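PDB 4XDY: ketol-acid reductoisomerase from uncultured archaeon GZfos26G2, which converts (S)-2-acetolactate to (R)-2,3-dihydroxy-isovalerate with NADH and magnesium, a step in the biosynthesis of branched-chain amino acids. Local coordinates for residues V129-A133 and V168-T173; E141-Y145 and A175-T179. All blocks are in the same frame, centred on the assembly; numbering follows the deposited sequence.

In the fold
Both interactions lie in the N-terminal Rossmann domain, and their centres are about 13 Å apart. Strand 128-134 leads into helix 138-146, and helix 165-175 runs on into the loop before strand 183-185. The segments therefore alternate along the chain: 129-133, 141-145, 168-173, 175-179. Interaction 1 sets helix 165-175 against the central sheet. Interaction 2 sets the loop that follows it against helix 138-146. The two contacts meet mainly at W178. Its N probably bonds T173 O, and its ring packs on V132 O and the backbone of A133. In interaction 1 the side chain of V132 is about 9 Å from the bound NADH, and in interaction 2 that of E141 about 6 Å.

Interaction 1 (V129-A133 and V168-T173); sequences VIMVA and VALAMT
I130 and V132 turn their side chains from strand 129-133 onto helix 168-173, and the side chains meet through apolar atoms. A169 CB touches both. I130 CD1 lies 3.8 Å from A169 CB, and V132 CG1 is 3.9 Å from the same atom. V132 CG1 also lies 3.4 Å from A169 O, the closest approach of the two segments. I130 CD1 reaches V168 CG1, at 4.1 Å. The two branches of V132 go to different residues of the next turn. V132 CG2 meets M172 CE at 4.0 Å, and the two side chains cross at about a right angle. The methionine chain bends at chi3 (74°), which brings CE to the valine. V132 CG1 packs on T173 CG2 at 3.8 Å.

Within the helix, T173 OG1 donates to L170 O over 2.8 Å, and the methyl is left to face V132.

Strand and helix run nearly parallel: the axes of the two segments come within 8.2 Å, with 22° between their directions. The helix covers one face of the Rossmann sheet. Strand 80-83 flanks the contact with V80 and H82, strand 153-157 adds V155 and V157, and helix 188-203 meets M131 on the other face.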
loop_
_atom_site.group_PDB
_atom_site.type_symbol
_atom_site.label_atom_id
_atom_site.label_comp_id
_atom_site.label_asym_id
_atom_site.label_seq_id
_atom_site.Cartn_x
_atom_site.Cartn_y
_atom_site.Cartn_z
ATOM N N VAL A 129 -4.406 34.805 0.339
ATOM C CA VAL A 129 -4.228 33.618 1.225
ATOM C C VAL A 129 -4.708 32.390 0.462
ATOM O O VAL A 129 -5.917 32.290 0.091
ATOM C CB VAL A 129 -4.944 33.763 2.568
ATOM C CG1 VAL A 129 -4.728 32.495 3.478
ATOM C CG2 VAL A 129 -4.491 34.970 3.301
ATOM N N ILE A 130 -3.761 31.518 0.161
ATOM C CA ILE A 130 -3.967 30.398 -0.697
ATOM C C ILE A 130 -3.459 29.102 -0.066
ATOM O O ILE A 130 -2.623 29.137 0.840
ATOM C CB ILE A 130 -3.365 30.603 -2.083
ATOM C CG1 ILE A 130 -1.898 30.905 -1.966
ATOM C CG2 ILE A 130 -4.118 31.777 -2.756
ATOM C CD1 ILE A 130 -1.201 30.834 -3.272
ATOM N N MET A 131 -3.890 27.990 -0.639
ATOM C CA MET A 131 -3.416 26.677 -0.228
ATOM C C MET A 131 -3.268 25.779 -1.414
ATOM O O MET A 131 -4.179 25.683 -2.278
ATOM C CB MET A 131 -4.379 26.008 0.807
ATOM C CG MET A 131 -3.861 24.619 0.964
ATOM S SD MET A 131 -4.522 23.947 2.414
ATOM C CE MET A 131 -5.946 23.801 1.890
ATOM N N VAL A 132 -2.112 25.137 -1.518
ATOM C CA VAL A 132 -1.861 24.059 -2.452
ATOM C C VAL A 132 -1.498 22.794 -1.656
ATOM O O VAL A 132 -0.368 22.689 -1.117
ATOM C CB VAL A 132 -0.825 24.433 -3.515
ATOM C CG1 VAL A 132 -1.346 25.669 -4.311
ATOM C CG2 VAL A 132 0.566 24.819 -2.915
ATOM N N ALA A 133 -2.471 21.915 -1.503
ATOM C CA ALA A 133 -2.336 20.763 -0.578
ATOM C C ALA A 133 -2.169 19.482 -1.314
ATOM O O ALA A 133 -3.139 19.024 -1.923
ATOM C CB ALA A 133 -3.540 20.690 0.322
ATOM N N VAL A 168 -2.387 32.076 -9.152
ATOM C CA VAL A 168 -1.081 31.760 -8.548
ATOM C C VAL A 168 -1.106 30.361 -7.924
ATOM O O VAL A 168 -0.237 29.557 -8.227
ATOM C CB VAL A 168 -0.703 32.784 -7.497
ATOM C CG1 VAL A 168 0.539 32.329 -6.724
ATOM C CG2 VAL A 168 -0.474 34.122 -8.200
ATOM N N ALA A 169 -2.138 30.085 -7.149
ATOM C CA ALA A 169 -2.273 28.733 -6.486
ATOM C C ALA A 169 -2.328 27.644 -7.527
ATOM O O ALA A 169 -1.543 26.694 -7.521
ATOM C CB ALA A 169 -3.453 28.729 -5.513
ATOM N N LEU A 170 -3.186 27.797 -8.560
ATOM C CA LEU A 170 -3.283 26.748 -9.555
ATOM C C LEU A 170 -1.961 26.583 -10.309
ATOM O O LEU A 170 -1.555 25.469 -10.686
ATOM C CB LEU A 170 -4.467 26.975 -10.533
ATOM C CG LEU A 170 -5.858 26.874 -9.924
ATOM C CD1 LEU A 170 -6.886 27.365 -10.929
ATOM C CD2 LEU A 170 -6.260 25.441 -9.560
ATOM N N ALA A 171 -1.328 27.728 -10.574
ATOM C CA ALA A 171 -0.111 27.749 -11.369
ATOM C C ALA A 171 0.952 26.939 -10.631
ATOM O O ALA A 171 1.684 26.163 -11.231
ATOM C CB ALA A 171 0.356 29.151 -11.581
ATOM N N MET A 172 0.999 27.138 -9.321
ATOM C CA MET A 172 1.970 26.388 -8.481
ATOM C C MET A 172 1.769 24.876 -8.650
ATOM O O MET A 172 2.741 24.118 -8.804
ATOM C CB MET A 172 1.852 26.857 -7.021
ATOM C CG MET A 172 2.483 28.156 -6.712
ATOM S SD MET A 172 2.150 28.706 -5.055
ATOM C CE MET A 172 3.240 27.564 -4.128
ATOM N N THR A 173 0.508 24.423 -8.698
ATOM C CA THR A 173 0.244 22.979 -8.795
ATOM C C THR A 173 0.583 22.417 -10.137
ATOM O O THR A 173 1.016 21.279 -10.303
ATOM C CB THR A 173 -1.208 22.580 -8.442
ATOM O OG1 THR A 173 -2.112 23.015 -9.481
ATOM C CG2 THR A 173 -1.622 23.089 -7.024
#

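Interaction 2 (E141-Y145 and A175-T179); sequences ERKAY and AMHWT
Y145 stacks on H177, joining helix 138-146 to the Schellman motif that ends helix 165-175 in this Rossmann domain. H177 is the residue of positive phi in that motif, the first to leave the helix. Its CB points toward helix 141-145.

CB of Y145 does not itself point at the loop. CG stands anti to the backbone N, and from there the ring extends toward the loop. Y145 CD2 comes to 3.3 Å from M176 O, which lies at the ring edge. CE2 has A175 O near the ring plane on that edge. Y145 CE2 also sits over the centre of the H177 ring, 3.4 Å from H177 ND1. Y145 CZ passes H177 CE1 at 3.8 Å. The tip, OH, is hydrogen-bonded to S38, whose hydroxyl also bonds A175 O. The rings of Y145 and H177 form an offset stack with centroids 4.2 Å apart and planes at 24°. A water bridges the same two residues. It donates to Y145 O and also bonds H177 ND1, lying in the plane of the imidazole.

A second point of contact lies one helical turn earlier. The chain of E141 is extended beyond CG, and the residue is buried. Its carboxylate plane stands 77° from that of the W178 indole. M176 CE lies over one face of this indole, toward its rim. E141 OE1 is hydrogen-bonded to Q27, an NAD-binding residue. The other oxygen, OE2, is at the indole edge, so the carboxylate lies between the loop and the cofactor site. W178 NE1 gives E141 OE2 a weak hydrogen bond of 3.2 Å, bent to 128° at the hydrogen, and W178 CZ2 lies almost as close to E141 OE2, at 3.3 Å.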
loop_
_atom_site.group_PDB
_atom_site.type_symbol
_atom_site.label_atom_id
_atom_site.label_comp_id
_atom_site.label_asym_id
_atom_site.label_seq_id
_atom_site.Cartn_x
_atom_site.Cartn_y
_atom_site.Cartn_z
ATOM N N GLU A 141 5.836 12.263 -3.474
ATOM C CA GLU A 141 5.533 13.438 -4.324
ATOM C C GLU A 141 6.722 13.795 -5.221
ATOM O O GLU A 141 6.577 13.956 -6.467
ATOM C CB GLU A 141 5.166 14.619 -3.433
ATOM C CG GLU A 141 4.980 15.946 -4.141
ATOM C CD GLU A 141 4.777 17.091 -3.173
ATOM O OE1 GLU A 141 4.570 16.825 -1.967
ATOM O OE2 GLU A 141 4.839 18.264 -3.611
ATOM N N ARG A 142 7.911 13.833 -4.632
ATOM C CA ARG A 142 9.083 14.109 -5.401
ATOM C C ARG A 142 9.413 13.025 -6.432
ATOM O O ARG A 142 9.641 13.327 -7.582
ATOM C CB ARG A 142 10.270 14.350 -4.463
ATOM C CG ARG A 142 11.597 14.529 -5.241
ATOM C CD ARG A 142 11.526 15.807 -6.072
ATOM N NE ARG A 142 12.875 16.161 -6.577
ATOM C CZ ARG A 142 13.105 16.917 -7.656
ATOM N NH1 ARG A 142 12.109 17.335 -8.405
ATOM N NH2 ARG A 142 14.366 17.166 -8.027
ATOM N N LYS A 143 9.260 11.769 -6.038
ATOM C CA LYS A 143 9.421 10.644 -6.903
ATOM C C LYS A 143 8.471 10.659 -8.043
ATOM O O LYS A 143 8.885 10.393 -9.213
ATOM C CB LYS A 143 9.257 9.338 -6.151
ATOM C CG LYS A 143 10.467 8.922 -5.336
ATOM C CD LYS A 143 10.228 7.543 -4.707
ATOM C CE LYS A 143 10.285 6.446 -5.769
ATOM N NZ LYS A 143 9.024 6.181 -6.500
ATOM N N ALA A 144 7.191 10.937 -7.750
ATOM C CA ALA A 144 6.213 11.022 -8.827
ATOM C C ALA A 144 6.626 12.072 -9.870
ATOM O O ALA A 144 6.496 11.833 -11.108
ATOM C CB ALA A 144 4.792 11.330 -8.271
ATOM N N TYR A 145 7.102 13.224 -9.400
ATOM C CA TYR A 145 7.482 14.293 -10.303
ATOM C C TYR A 145 8.675 13.831 -11.181
ATOM O O TYR A 145 8.644 13.974 -12.408
ATOM C CB TYR A 145 7.875 15.518 -9.489
ATOM C CG TYR A 145 8.385 16.678 -10.288
ATOM C CD1 TYR A 145 9.686 16.682 -10.783
ATOM C CD2 TYR A 145 7.592 17.739 -10.586
ATOM C CE1 TYR A 145 10.167 17.749 -11.569
ATOM C CE2 TYR A 145 8.049 18.801 -11.352
ATOM C CZ TYR A 145 9.376 18.799 -11.813
ATOM O OH TYR A 145 9.840 19.887 -12.556
ATOM N N ALA A 175 3.074 23.743 -12.138
ATOM C CA ALA A 175 4.557 23.759 -12.112
ATOM C C ALA A 175 5.125 22.537 -11.292
ATOM O O ALA A 175 6.181 21.963 -11.605
ATOM C CB ALA A 175 5.054 25.036 -11.547
ATOM N N MET A 176 4.382 22.141 -10.245
ATOM C CA MET A 176 4.757 20.910 -9.465
ATOM C C MET A 176 4.228 19.635 -10.037
ATOM O O MET A 176 4.524 18.542 -9.524
ATOM C CB MET A 176 4.375 21.072 -7.973
ATOM C CG MET A 176 5.171 22.158 -7.311
ATOM S SD MET A 176 4.948 22.417 -5.550
ATOM C CE MET A 176 3.284 23.083 -5.513
ATOM N N HIS A 177 3.515 19.731 -11.173
ATOM C CA HIS A 177 3.017 18.576 -11.935
ATOM C C HIS A 177 1.895 17.770 -11.245
ATOM O O HIS A 177 1.575 16.623 -11.643
ATOM C CB HIS A 177 4.149 17.648 -12.359
ATOM C CG HIS A 177 5.166 18.276 -13.292
ATOM N ND1 HIS A 177 6.156 17.537 -13.896
ATOM C CD2 HIS A 177 5.345 19.554 -13.712
ATOM C CE1 HIS A 177 6.906 18.335 -14.654
ATOM N NE2 HIS A 177 6.473 19.567 -14.516
ATOM N N TRP A 178 1.282 18.366 -10.236
ATOM C CA TRP A 178 0.182 17.696 -9.518
ATOM C C TRP A 178 -1.032 17.592 -10.442
ATOM O O TRP A 178 -1.838 16.721 -10.316
ATOM C CB TRP A 178 -0.232 18.468 -8.277
ATOM C CG TRP A 178 0.822 18.638 -7.182
ATOM C CD1 TRP A 178 2.101 18.162 -7.173
ATOM C CD2 TRP A 178 0.687 19.436 -6.017
ATOM N NE1 TRP A 178 2.790 18.623 -6.074
ATOM C CE2 TRP A 178 1.945 19.388 -5.329
ATOM C CE3 TRP A 178 -0.336 20.193 -5.481
ATOM C CZ2 TRP A 178 2.172 20.100 -4.149
ATOM C CZ3 TRP A 178 -0.106 20.876 -4.316
ATOM C CH2 TRP A 178 1.138 20.811 -3.672
ATOM N N THR A 179 -1.131 18.530 -11.390
ATOM C CA THR A 179 -2.188 18.488 -12.405
ATOM C C THR A 179 -2.140 17.264 -13.276
ATOM O O THR A 179 -3.171 16.896 -13.862
ATOM C CB THR A 179 -2.084 19.781 -13.311
ATOM O OG1 THR A 179 -0.716 20.024 -13.642
ATOM C CG2 THR A 179 -2.599 20.930 -12.607
HETATM O O HOH W 1 6.376 14.993 -13.617
#